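Local structure of putative acetyltransferase (Streptococcus mutans, 4E2A) at residues Gln37-Leu51 with Leu89-Ser102. The protein belongs to the GNAT family and probably transfers an acyl group, such as acetyl, to an acceptor molecule. Numbering follows the deposited sequence.
Sequences QVEIRKVNQDELSLL and LDDKESETYFILMS
Val43 sets its CG2 methyl squarely over the Phe98 ring, a CH-pi contact 3.8 Å from the centroid, at the point where the first two strands of a GNAT fold part company. Strand 38-42 forms one edge of the sheet and runs antiparallel to strand 94-101; the last rung is Val43 N to Thr96 O, 3.0 Å. From there the chain turns into helix 48-63, and the packing is tight: Leu50 and Leu51 close round the far end of the Phe98 ring, Leu51 CD1 lying 3.9 Å from Phe98 CE1, while Leu89 CD2 presses on Val43 CB. With Val43 CG1 anti to the backbone N (chi1 180°), CG2 covers the ring face and CG1 sits between Leu89 and Phe98 CE2. On the opposite face of the sheet Ile40 and Ile99 pack together, with Phe149 of helix 142-157 against Ile40. The fringe is looser: Lys42 reaches Glu95 through a weak 3.4 Å NZ to OE2 salt bridge. Firmer, and within 37-51 itself, Arg41, one guanidinium face on Leu100 CD1, grips Glu47 end-on; Glu47 OE1 takes Arg41 NH1 on its syn side at 2.8 Å and Asn44 N with its anti lone pair.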
ATOM      1  N   GLN B  37      -0.508 -14.870  36.143  1.00 54.53           N
ATOM      2  CA  GLN B  37      -1.864 -14.452  35.852  1.00 50.53           C
ATOM      3  C   GLN B  37      -2.073 -14.307  34.340  1.00 47.80           C
ATOM      4  O   GLN B  37      -3.159 -13.948  33.876  1.00 40.13           O
ATOM      5  CB  GLN B  37      -2.149 -13.121  36.547  1.00 58.66           C
ATOM      6  CG  GLN B  37      -2.223 -13.214  38.066  1.00 64.82           C
ATOM      7  CD  GLN B  37      -3.248 -14.239  38.544  1.00 84.05           C
ATOM      8  OE1 GLN B  37      -3.850 -14.954  37.743  1.00 81.64           O
ATOM      9  NE2 GLN B  37      -3.447 -14.313  39.860  1.00 94.08           N
ATOM     10  N   VAL B  38      -1.026 -14.600  33.581  1.00 37.93           N
ATOM     11  CA  VAL B  38      -1.013 -14.319  32.153  1.00 36.90           C
ATOM     12  C   VAL B  38      -1.188 -15.568  31.304  1.00 38.82           C
ATOM     13  O   VAL B  38      -0.564 -16.598  31.558  1.00 36.89           O
ATOM     14  CB  VAL B  38       0.287 -13.612  31.757  1.00 39.44           C
ATOM     15  CG1 VAL B  38       0.334 -13.405  30.248  1.00 38.33           C
ATOM     16  CG2 VAL B  38       0.392 -12.275  32.481  1.00 36.03           C
ATOM     17  N   GLU B  39      -2.050 -15.469  30.295  1.00 36.18           N
ATOM     18  CA  GLU B  39      -2.280 -16.562  29.364  1.00 30.83           C
ATOM     19  C   GLU B  39      -2.239 -16.061  27.923  1.00 32.46           C
ATOM     20  O   GLU B  39      -2.651 -14.934  27.634  1.00 30.96           O
ATOM     21  CB  GLU B  39      -3.642 -17.206  29.637  1.00 37.40           C
ATOM     22  CG  GLU B  39      -3.950 -18.393  28.736  1.00 33.31           C
ATOM     23  CD  GLU B  39      -5.329 -18.984  28.982  1.00 44.21           C
ATOM     24  OE1 GLU B  39      -6.075 -18.427  29.822  1.00 50.99           O
ATOM     25  OE2 GLU B  39      -5.663 -19.999  28.327  1.00 45.29           O
ATOM     26  N   ILE B  40      -1.735 -16.895  27.025  1.00 23.96           N
ATOM     27  CA  ILE B  40      -1.737 -16.581  25.605  1.00 29.32           C
ATOM     28  C   ILE B  40      -2.379 -17.747  24.898  1.00 26.00           C
ATOM     29  O   ILE B  40      -1.946 -18.882  25.065  1.00 28.20           O
ATOM     30  CB  ILE B  40      -0.303 -16.393  25.040  1.00 27.89           C
ATOM     31  CG1 ILE B  40       0.389 -15.207  25.718  1.00 26.61           C
ATOM     32  CG2 ILE B  40      -0.339 -16.175  23.502  1.00 27.14           C
ATOM     33  CD1 ILE B  40       1.856 -15.061  25.346  1.00 29.12           C
ATOM     34  N   ARG B  41      -3.402 -17.471  24.097  1.00 24.84           N
ATOM     35  CA  ARG B  41      -4.118 -18.525  23.390  1.00 29.45           C
ATOM     36  C   ARG B  41      -4.872 -17.944  22.194  1.00 27.14           C
ATOM     37  O   ARG B  41      -5.085 -16.728  22.107  1.00 25.98           O
ATOM     38  CB  ARG B  41      -5.104 -19.246  24.335  1.00 28.42           C
ATOM     39  CG  ARG B  41      -6.198 -18.338  24.903  1.00 26.45           C
ATOM     40  CD  ARG B  41      -7.425 -19.107  25.411  1.00 25.35           C
ATOM     41  NE  ARG B  41      -8.345 -18.247  26.159  1.00 31.54           N
ATOM     42  CZ  ARG B  41      -9.274 -17.465  25.614  1.00 33.62           C
ATOM     43  NH1 ARG B  41      -9.424 -17.431  24.298  1.00 33.74           N
ATOM     44  NH2 ARG B  41     -10.055 -16.715  26.388  1.00 34.33           N
ATOM     45  N   LYS B  42      -5.305 -18.824  21.297  1.00 21.17           N
ATOM     46  CA  LYS B  42      -6.048 -18.406  20.122  1.00 32.70           C
ATOM     47  C   LYS B  42      -7.368 -17.776  20.538  1.00 26.63           C
ATOM     48  O   LYS B  42      -7.930 -18.130  21.567  1.00 29.71           O
ATOM     49  CB  LYS B  42      -6.283 -19.586  19.168  1.00 22.31           C
ATOM     50  CG  LYS B  42      -4.990 -20.231  18.704  1.00 42.91           C
ATOM     51  CD  LYS B  42      -5.221 -21.374  17.730  1.00 48.54           C
ATOM     52  CE  LYS B  42      -3.951 -22.192  17.551  1.00 56.92           C
ATOM     53  NZ  LYS B  42      -4.183 -23.427  16.748  1.00 75.20           N
ATOM     54  N   VAL B  43      -7.840 -16.826  19.732  1.00 23.21           N
ATOM     55  CA  VAL B  43      -9.156 -16.247  19.892  1.00 26.78           C
ATOM     56  C   VAL B  43     -10.198 -17.325  19.636  1.00 31.65           C
ATOM     57  O   VAL B  43     -10.134 -18.054  18.641  1.00 27.07           O
ATOM     58  CB  VAL B  43      -9.394 -15.071  18.889  1.00 28.13           C
ATOM     59  CG1 VAL B  43     -10.797 -14.490  19.078  1.00 25.60           C
ATOM     60  CG2 VAL B  43      -8.350 -13.985  19.076  1.00 21.30           C
ATOM     61  N   ASN B  44     -11.152 -17.435  20.549  1.00 36.55           N
ATOM     62  CA  ASN B  44     -12.252 -18.370  20.391  1.00 30.85           C
ATOM     63  C   ASN B  44     -13.221 -17.892  19.311  1.00 34.62           C
ATOM     64  O   ASN B  44     -13.363 -16.682  19.079  1.00 27.00           O
ATOM     65  CB  ASN B  44     -12.995 -18.511  21.726  1.00 38.56           C
ATOM     66  CG  ASN B  44     -12.554 -19.729  22.519  1.00 50.27           C
ATOM     67  OD1 ASN B  44     -13.146 -20.801  22.389  1.00 74.29           O
ATOM     68  ND2 ASN B  44     -11.520 -19.572  23.346  1.00 41.59           N
ATOM     69  N   GLN B  45     -13.899 -18.835  18.662  1.00 34.08           N
ATOM     70  CA  GLN B  45     -14.953 -18.496  17.706  1.00 35.25           C
ATOM     71  C   GLN B  45     -15.984 -17.545  18.324  1.00 41.85           C
ATOM     72  O   GLN B  45     -16.440 -16.611  17.675  1.00 40.68           O
ATOM     73  CB  GLN B  45     -15.648 -19.758  17.163  1.00 44.98           C
ATOM     74  CG  GLN B  45     -14.914 -20.454  16.005  1.00 41.13           C
ATOM     75  CD  GLN B  45     -14.997 -19.683  14.685  1.00 55.29           C
ATOM     76  OE1 GLN B  45     -15.358 -18.506  14.653  1.00 51.43           O
ATOM     77  NE2 GLN B  45     -14.681 -20.360  13.589  1.00 71.11           N
ATOM     78  N   ASP B  46     -16.327 -17.769  19.589  1.00 32.49           N
ATOM     79  CA  ASP B  46     -17.324 -16.935  20.258  1.00 35.73           C
ATOM     80  C   ASP B  46     -16.772 -15.625  20.851  1.00 33.76           C
ATOM     81  O   ASP B  46     -17.458 -14.941  21.619  1.00 37.94           O
ATOM     82  CB  ASP B  46     -18.071 -17.743  21.324  1.00 37.71           C
ATOM     83  CG  ASP B  46     -17.207 -18.061  22.529  1.00 52.66           C
ATOM     84  OD1 ASP B  46     -15.965 -18.054  22.393  1.00 48.92           O
ATOM     85  OD2 ASP B  46     -17.771 -18.321  23.615  1.00 58.57           O
ATOM     86  N   GLU B  47     -15.543 -15.273  20.490  1.00 29.05           N
ATOM     87  CA  GLU B  47     -14.934 -14.023  20.951  1.00 29.50           C
ATOM     88  C   GLU B  47     -14.747 -13.008  19.810  1.00 23.10           C
ATOM     89  O   GLU B  47     -14.001 -12.029  19.935  1.00 22.58           O
ATOM     90  CB  GLU B  47     -13.595 -14.315  21.654  1.00 32.24           C
ATOM     91  CG  GLU B  47     -13.743 -15.281  22.828  1.00 37.41           C
ATOM     92  CD  GLU B  47     -12.434 -15.548  23.576  1.00 43.84           C
ATOM     93  OE1 GLU B  47     -11.492 -16.117  22.966  1.00 29.52           O
ATOM     94  OE2 GLU B  47     -12.353 -15.176  24.776  1.00 33.27           O
ATOM     95  N   LEU B  48     -15.416 -13.247  18.690  1.00 22.88           N
ATOM     96  CA  LEU B  48     -15.297 -12.347  17.543  1.00 29.61           C
ATOM     97  C   LEU B  48     -15.582 -10.875  17.917  1.00 30.05           C
ATOM     98  O   LEU B  48     -14.852  -9.958  17.513  1.00 24.37           O
ATOM     99  CB  LEU B  48     -16.210 -12.832  16.410  1.00 22.46           C
ATOM    100  CG  LEU B  48     -16.287 -11.994  15.133  1.00 33.35           C
ATOM    101  CD1 LEU B  48     -14.973 -12.039  14.412  1.00 26.59           C
ATOM    102  CD2 LEU B  48     -17.407 -12.501  14.214  1.00 33.75           C
ATOM    103  N   SER B  49     -16.615 -10.632  18.705  1.00 26.86           N
ATOM    104  CA  SER B  49     -16.971  -9.267  19.058  1.00 21.64           C
ATOM    105  C   SER B  49     -15.960  -8.665  20.000  1.00 23.25           C
ATOM    106  O   SER B  49     -15.623  -7.539  19.900  1.00 22.52           O
ATOM    107  CB  SER B  49     -18.364  -9.199  19.667  1.00 25.17           C
ATOM    108  OG  SER B  49     -19.329  -9.683  18.778  1.00 35.57           O
ATOM    109  N   LEU B  50     -15.460  -9.486  20.894  1.00 27.38           N
ATOM    110  CA  LEU B  50     -14.402  -9.113  21.781  1.00 29.46           C
ATOM    111  C   LEU B  50     -13.159  -8.674  20.984  1.00 18.85           C
ATOM    112  O   LEU B  50     -12.645  -7.626  21.165  1.00 25.00           O
ATOM    113  CB  LEU B  50     -14.132 -10.277  22.717  1.00 20.00           C
ATOM    114  CG  LEU B  50     -13.069 -10.082  23.758  1.00 20.00           C
ATOM    115  CD1 LEU B  50     -13.049  -8.719  24.366  1.00 20.00           C
ATOM    116  CD2 LEU B  50     -13.063 -11.163  24.767  1.00 20.00           C
ATOM    117  N   LEU B  51     -12.780  -9.467  20.020  1.00 24.23           N
ATOM    118  CA  LEU B  51     -11.691  -9.137  19.144  1.00 24.66           C
ATOM    119  C   LEU B  51     -11.878  -7.803  18.425  1.00 26.02           C
ATOM    120  O   LEU B  51     -10.994  -7.018  18.387  1.00 20.89           O
ATOM    121  CB  LEU B  51     -11.494 -10.250  18.156  1.00 21.25           C
ATOM    122  CG  LEU B  51     -10.425 -10.010  17.118  1.00 22.52           C
ATOM    123  CD1 LEU B  51      -9.090  -9.786  17.708  1.00 20.15           C
ATOM    124  CD2 LEU B  51     -10.426 -11.007  16.016  1.00 26.11           C
ATOM    125  N   LEU B  89     -10.368 -15.177  11.198  1.00 24.03           N
ATOM    126  CA  LEU B  89     -10.380 -16.207  12.198  1.00 32.61           C
ATOM    127  C   LEU B  89     -10.544 -17.603  11.605  1.00 32.76           C
ATOM    128  O   LEU B  89     -10.145 -18.557  12.185  1.00 31.85           O
ATOM    129  CB  LEU B  89     -11.498 -15.965  13.192  1.00 20.00           C
ATOM    130  CG  LEU B  89     -11.281 -15.099  14.432  1.00 20.00           C
ATOM    131  CD1 LEU B  89     -12.427 -15.094  15.347  1.00 20.00           C
ATOM    132  CD2 LEU B  89      -9.989 -15.295  15.146  1.00 20.00           C
ATOM    133  N   ASP B  90     -11.159 -17.667  10.444  1.00 30.11           N
ATOM    134  CA  ASP B  90     -11.438 -18.907   9.771  1.00 34.09           C
ATOM    135  C   ASP B  90     -10.296 -19.278   8.829  1.00 33.45           C
ATOM    136  O   ASP B  90     -10.204 -20.365   8.407  1.00 36.81           O
ATOM    137  CB  ASP B  90     -12.778 -18.832   9.012  1.00 31.50           C
ATOM    138  CG  ASP B  90     -14.012 -19.011   9.924  1.00 33.76           C
ATOM    139  OD1 ASP B  90     -13.896 -19.373  11.060  1.00 37.82           O
ATOM    140  OD2 ASP B  90     -15.099 -18.792   9.455  1.00 38.80           O
ATOM    141  N   ASP B  91      -9.415 -18.347   8.545  1.00 32.57           N
ATOM    142  CA  ASP B  91      -8.301 -18.543   7.614  1.00 29.35           C
ATOM    143  C   ASP B  91      -7.322 -19.623   8.127  1.00 33.85           C
ATOM    144  O   ASP B  91      -6.780 -19.521   9.227  1.00 27.76           O
ATOM    145  CB  ASP B  91      -7.602 -17.189   7.416  1.00 32.21           C
ATOM    146  CG  ASP B  91      -6.446 -17.240   6.435  1.00 35.27           C
ATOM    147  OD1 ASP B  91      -5.907 -18.336   6.187  1.00 27.69           O
ATOM    148  OD2 ASP B  91      -6.062 -16.161   5.920  1.00 33.76           O
ATOM    149  N   LYS B  92      -7.094 -20.657   7.323  1.00 26.29           N
ATOM    150  CA  LYS B  92      -6.237 -21.768   7.735  1.00 38.46           C
ATOM    151  C   LYS B  92      -4.749 -21.416   7.753  1.00 28.60           C
ATOM    152  O   LYS B  92      -3.951 -22.104   8.375  1.00 40.10           O
ATOM    153  CB  LYS B  92      -6.442 -22.961   6.799  1.00 47.16           C
ATOM    154  CG  LYS B  92      -7.897 -23.247   6.451  1.00 56.60           C
ATOM    155  CD  LYS B  92      -8.675 -23.785   7.649  1.00 71.41           C
ATOM    156  CE  LYS B  92      -8.353 -25.254   7.913  1.00 85.39           C
ATOM    157  NZ  LYS B  92      -9.377 -25.899   8.786  1.00 70.74           N
ATOM    158  N   GLU B  93      -4.369 -20.357   7.048  1.00 22.39           N
ATOM    159  CA  GLU B  93      -2.961 -19.989   6.977  1.00 31.36           C
ATOM    160  C   GLU B  93      -2.647 -18.744   7.804  1.00 28.13           C
ATOM    161  O   GLU B  93      -1.741 -17.978   7.476  1.00 31.41           O
ATOM    162  CB  GLU B  93      -2.535 -19.812   5.519  1.00 31.74           C
ATOM    163  CG  GLU B  93      -2.545 -21.140   4.730  1.00 38.17           C
ATOM    164  CD  GLU B  93      -1.945 -21.019   3.337  1.00 39.21           C
ATOM    165  OE1 GLU B  93      -2.452 -20.205   2.530  1.00 48.57           O
ATOM    166  OE2 GLU B  93      -0.968 -21.748   3.057  1.00 46.58           O
ATOM    167  N   SER B  94      -3.431 -18.530   8.860  1.00 26.07           N
ATOM    168  CA  SER B  94      -3.210 -17.392   9.749  1.00 31.38           C
ATOM    169  C   SER B  94      -3.672 -17.733  11.157  1.00 28.18           C
ATOM    170  O   SER B  94      -4.585 -18.533  11.341  1.00 32.85           O
ATOM    171  CB  SER B  94      -3.981 -16.166   9.230  1.00 26.63           C
ATOM    172  OG  SER B  94      -3.862 -15.070  10.126  1.00 28.62           O
ATOM    173  N   GLU B  95      -3.054 -17.134  12.164  1.00 25.24           N
ATOM    174  CA  GLU B  95      -3.620 -17.276  13.495  1.00 24.61           C
ATOM    175  C   GLU B  95      -3.717 -15.954  14.214  1.00 26.78           C
ATOM    176  O   GLU B  95      -2.865 -15.080  14.049  1.00 21.17           O
ATOM    177  CB  GLU B  95      -2.877 -18.320  14.311  1.00 22.92           C
ATOM    178  CG  GLU B  95      -3.197 -19.748  13.854  1.00 49.35           C
ATOM    179  CD  GLU B  95      -2.198 -20.770  14.357  1.00 51.88           C
ATOM    180  OE1 GLU B  95      -1.171 -20.347  14.921  1.00 39.91           O
ATOM    181  OE2 GLU B  95      -2.445 -21.987  14.187  1.00 54.49           O
ATOM    182  N   THR B  96      -4.795 -15.792  14.973  1.00 19.66           N
ATOM    183  CA  THR B  96      -4.911 -14.634  15.845  1.00 24.35           C
ATOM    184  C   THR B  96      -4.971 -15.075  17.315  1.00 20.49           C
ATOM    185  O   THR B  96      -5.764 -15.961  17.681  1.00 22.46           O
ATOM    186  CB  THR B  96      -6.146 -13.781  15.498  1.00 27.43           C
ATOM    187  OG1 THR B  96      -6.076 -13.362  14.132  1.00 21.26           O
ATOM    188  CG2 THR B  96      -6.224 -12.538  16.388  1.00 24.47           C
ATOM    189  N   TYR B  97      -4.159 -14.419  18.143  1.00 24.23           N
ATOM    190  CA  TYR B  97      -4.056 -14.742  19.570  1.00 22.25           C
ATOM    191  C   TYR B  97      -4.447 -13.556  20.453  1.00 26.18           C
ATOM    192  O   TYR B  97      -4.227 -12.397  20.083  1.00 22.64           O
ATOM    193  CB  TYR B  97      -2.620 -15.148  19.933  1.00 22.90           C
ATOM    194  CG  TYR B  97      -2.136 -16.408  19.249  1.00 20.42           C
ATOM    195  CD1 TYR B  97      -2.294 -17.646  19.853  1.00 21.88           C
ATOM    196  CD2 TYR B  97      -1.519 -16.353  17.997  1.00 22.16           C
ATOM    197  CE1 TYR B  97      -1.873 -18.789  19.246  1.00 25.76           C
ATOM    198  CE2 TYR B  97      -1.090 -17.510  17.365  1.00 26.86           C
ATOM    199  CZ  TYR B  97      -1.271 -18.725  18.006  1.00 31.11           C
ATOM    200  OH  TYR B  97      -0.861 -19.892  17.425  1.00 36.88           O
ATOM    201  N   PHE B  98      -5.021 -13.861  21.623  1.00 21.64           N
ATOM    202  CA  PHE B  98      -5.140 -12.903  22.713  1.00 20.82           C
ATOM    203  C   PHE B  98      -4.010 -13.171  23.697  1.00 26.34           C
ATOM    204  O   PHE B  98      -3.586 -14.325  23.889  1.00 22.51           O
ATOM    205  CB  PHE B  98      -6.450 -13.081  23.504  1.00 25.97           C
ATOM    206  CG  PHE B  98      -7.683 -12.498  22.842  1.00 23.39           C
ATOM    207  CD1 PHE B  98      -7.621 -11.344  22.098  1.00 22.14           C
ATOM    208  CD2 PHE B  98      -8.910 -13.121  22.987  1.00 26.92           C
ATOM    209  CE1 PHE B  98      -8.768 -10.811  21.500  1.00 25.14           C
ATOM    210  CE2 PHE B  98     -10.060 -12.609  22.381  1.00 25.32           C
ATOM    211  CZ  PHE B  98      -9.983 -11.449  21.639  1.00 27.50           C
ATOM    212  N   ILE B  99      -3.521 -12.110  24.324  1.00 18.34           N
ATOM    213  CA  ILE B  99      -2.806 -12.282  25.576  1.00 21.75           C
ATOM    214  C   ILE B  99      -3.727 -11.756  26.655  1.00 27.04           C
ATOM    215  O   ILE B  99      -4.306 -10.669  26.529  1.00 23.55           O
ATOM    216  CB  ILE B  99      -1.424 -11.604  25.625  1.00 20.32           C
ATOM    217  CG1 ILE B  99      -0.740 -11.905  26.966  1.00 28.48           C
ATOM    218  CG2 ILE B  99      -1.531 -10.110  25.408  1.00 21.30           C
ATOM    219  CD1 ILE B  99       0.751 -11.599  26.973  1.00 28.66           C
ATOM    220  N   LEU B 100      -3.877 -12.530  27.692  1.00 25.68           N
ATOM    221  CA  LEU B 100      -4.849 -12.274  28.720  1.00 24.87           C
ATOM    222  C   LEU B 100      -4.215 -12.063  30.076  1.00 29.88           C
ATOM    223  O   LEU B 100      -3.251 -12.679  30.413  1.00 33.99           O
ATOM    224  CB  LEU B 100      -5.849 -13.409  28.803  1.00 25.70           C
ATOM    225  CG  LEU B 100      -6.752 -13.622  27.621  1.00 29.49           C
ATOM    226  CD1 LEU B 100      -6.490 -14.872  26.875  1.00 23.35           C
ATOM    227  CD2 LEU B 100      -8.127 -13.533  28.069  1.00 35.62           C
ATOM    228  N   MET B 101      -4.795 -11.172  30.840  1.00 30.08           N
ATOM    229  CA  MET B 101      -4.367 -10.908  32.191  1.00 35.01           C
ATOM    230  C   MET B 101      -5.535 -11.110  33.148  1.00 35.80           C
ATOM    231  O   MET B 101      -6.538 -10.450  33.079  1.00 28.86           O
ATOM    232  CB  MET B 101      -3.791  -9.510  32.291  1.00 20.00           C
ATOM    233  CG  MET B 101      -3.625  -9.050  33.673  1.00 20.00           C
ATOM    234  SD  MET B 101      -2.003  -9.363  34.165  1.00 20.00           S
ATOM    235  CE  MET B 101      -1.418  -7.755  34.014  1.00 20.00           C
ATOM    236  N   SER B 102      -5.398 -12.112  33.993  1.00 39.20           N
ATOM    237  CA  SER B 102      -6.462 -12.501  34.862  1.00 40.32           C
ATOM    238  C   SER B 102      -7.787 -12.705  34.106  1.00 41.62           C
ATOM    239  O   SER B 102      -8.806 -12.345  34.583  1.00 42.21           O
ATOM    240  CB  SER B 102      -6.635 -11.484  35.984  1.00 45.99           C
ATOM    241  OG  SER B 102      -5.532 -11.452  36.857  1.00 38.86           O
TER